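Local atomic coordinates of protein yesU (Bacillus subtilis, PDB entry 1OQ1), a protein that is of unknown function but has a galectin-like fold of the concanavalin clan, which makes carbohydrate binding conceivable though not established. Residues Trp54-Thr58 with Glu90-Asp94. Numbering follows the deposited sequence.
Sequences WCPET and EDLFD
Residues 54-58 lead out of strand 51-54 into the loop before strand 63-73. Residues 90-94 lie in the loop between strand 76-86 and helix 105-108. Residues 54-58 are extended except at Pro-56 (phi/psi -77/-16). Residues 90-94 hold a type I beta turn from Asp-91 to Asp-94, closed by Asp-94 N to Asp-91 O at 2.8 Å. Asp-91 has chi1 t, and its OD2 accepts from Phe-93 N at 2.9 Å, an Asx turn. Across the contact the CA atoms of Pro-56 and Phe-93 are 8.4 Å apart, and those of Thr-58 and Asp-91 8.0 Å.

The turn presents Leu-92 and Phe-93 to Trp-54. Trp-54 is m with chi2 94°. Leu-92 (t, p) sets CD2 3.4 Å from the centroid of the Trp-54 six-membered ring, almost on its normal, as a CH-pi contact. Phe-93 (m, chi2 -58°) turns its edge to the face of the Trp-54 five-membered ring. This offset edge-to-face pair has centroids 5.6 Å apart and planes at 78°. Phe-93 CZ also reaches Trp-54 CB at 3.5 Å, and Phe-93 CE2 lies 4.0 Å from Pro-56 CA.

The polar end is bridged by water. One water lies 2.8 Å from Thr-58 OG1 and donates to Asp-91 OD1 at 2.8 Å. Lys-199 completes this end: it forms a salt bridge with Asp-91 and hydrogen bonds to Thr-58 OG1 and Pro-56 O.

Apolar packing and polar bridge together join the loops leaving strands 51-54 and 76-86 at the same end of the seven-stranded sheet, either side of strand 199-205, in a galectin-like beta sandwich.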
# COMPACT_ATOMS: atom_id res chain seq x y z
N TRP A 54 -9.65 0.06 1.43
CA TRP A 54 -9.39 -1.35 1.14
C TRP A 54 -10.08 -2.02 -0.04
O TRP A 54 -11.27 -1.79 -0.29
CB TRP A 54 -9.72 -2.22 2.35
CG TRP A 54 -9.02 -1.90 3.62
CD1 TRP A 54 -9.48 -1.08 4.62
CD2 TRP A 54 -7.75 -2.39 4.04
NE1 TRP A 54 -8.56 -1.05 5.65
CE2 TRP A 54 -7.49 -1.85 5.32
CE3 TRP A 54 -6.80 -3.25 3.46
CZ2 TRP A 54 -6.32 -2.13 6.03
CZ3 TRP A 54 -5.64 -3.54 4.17
CH2 TRP A 54 -5.41 -2.97 5.44
N CYS A 55 -9.33 -2.86 -0.73
CA CYS A 55 -9.87 -3.68 -1.81
C CYS A 55 -10.50 -4.81 -0.99
O CYS A 55 -9.91 -5.28 -0.02
CB CYS A 55 -8.74 -4.20 -2.69
SG CYS A 55 -9.21 -5.50 -3.85
N PRO A 56 -11.70 -5.29 -1.38
CA PRO A 56 -12.32 -6.36 -0.59
C PRO A 56 -11.79 -7.79 -0.77
O PRO A 56 -12.07 -8.66 0.06
CB PRO A 56 -13.78 -6.26 -1.00
CG PRO A 56 -13.67 -5.93 -2.46
CD PRO A 56 -12.56 -4.88 -2.50
N GLU A 57 -11.03 -8.02 -1.83
CA GLU A 57 -10.50 -9.36 -2.12
C GLU A 57 -9.34 -9.83 -1.26
O GLU A 57 -8.42 -9.07 -0.96
CB GLU A 57 -10.06 -9.42 -3.59
CG GLU A 57 -11.12 -8.98 -4.57
CD GLU A 57 -12.30 -9.93 -4.60
OE1 GLU A 57 -13.41 -9.48 -4.95
OE2 GLU A 57 -12.11 -11.12 -4.27
N THR A 58 -9.39 -11.10 -0.86
CA THR A 58 -8.30 -11.67 -0.09
C THR A 58 -7.34 -12.23 -1.12
O THR A 58 -7.72 -13.07 -1.94
CB THR A 58 -8.76 -12.83 0.82
OG1 THR A 58 -9.65 -12.34 1.83
CG2 THR A 58 -7.56 -13.49 1.48
N GLU A 90 -8.49 -13.94 11.09
CA GLU A 90 -9.83 -13.55 10.66
C GLU A 90 -9.80 -12.68 9.41
O GLU A 90 -8.81 -11.98 9.15
CB GLU A 90 -10.56 -12.78 11.77
CG GLU A 90 -10.57 -13.46 13.13
CD GLU A 90 -9.49 -12.93 14.05
OE1 GLU A 90 -8.32 -12.81 13.60
OE2 GLU A 90 -9.79 -12.64 15.22
N ASP A 91 -10.88 -12.74 8.64
CA ASP A 91 -11.01 -11.91 7.45
C ASP A 91 -10.95 -10.48 7.97
O ASP A 91 -11.59 -10.16 8.97
CB ASP A 91 -12.36 -12.15 6.77
CG ASP A 91 -12.54 -11.31 5.53
OD1 ASP A 91 -12.02 -11.71 4.46
OD2 ASP A 91 -13.19 -10.25 5.62
N LEU A 92 -10.20 -9.62 7.30
CA LEU A 92 -10.07 -8.24 7.75
C LEU A 92 -11.40 -7.53 8.00
O LEU A 92 -11.45 -6.54 8.74
CB LEU A 92 -9.27 -7.42 6.74
CG LEU A 92 -8.62 -6.17 7.31
CD1 LEU A 92 -7.53 -6.57 8.30
CD2 LEU A 92 -8.03 -5.34 6.20
N PHE A 93 -12.48 -8.02 7.40
CA PHE A 93 -13.77 -7.37 7.58
C PHE A 93 -14.75 -8.15 8.44
O PHE A 93 -15.95 -7.84 8.47
CB PHE A 93 -14.37 -7.04 6.22
CG PHE A 93 -13.44 -6.23 5.35
CD1 PHE A 93 -12.97 -5.00 5.78
CD2 PHE A 93 -13.00 -6.73 4.13
CE1 PHE A 93 -12.06 -4.27 5.01
CE2 PHE A 93 -12.09 -6.01 3.35
CZ PHE A 93 -11.62 -4.78 3.79
N ASP A 94 -14.24 -9.15 9.15
CA ASP A 94 -15.08 -9.95 10.03
C ASP A 94 -15.59 -9.02 11.13
O ASP A 94 -14.83 -8.24 11.69
CB ASP A 94 -14.26 -11.09 10.65
CG ASP A 94 -15.11 -12.05 11.46
OD1 ASP A 94 -15.75 -11.62 12.43
OD2 ASP A 94 -15.12 -13.25 11.11
O HOH W 1 -10.32 -13.89 4.02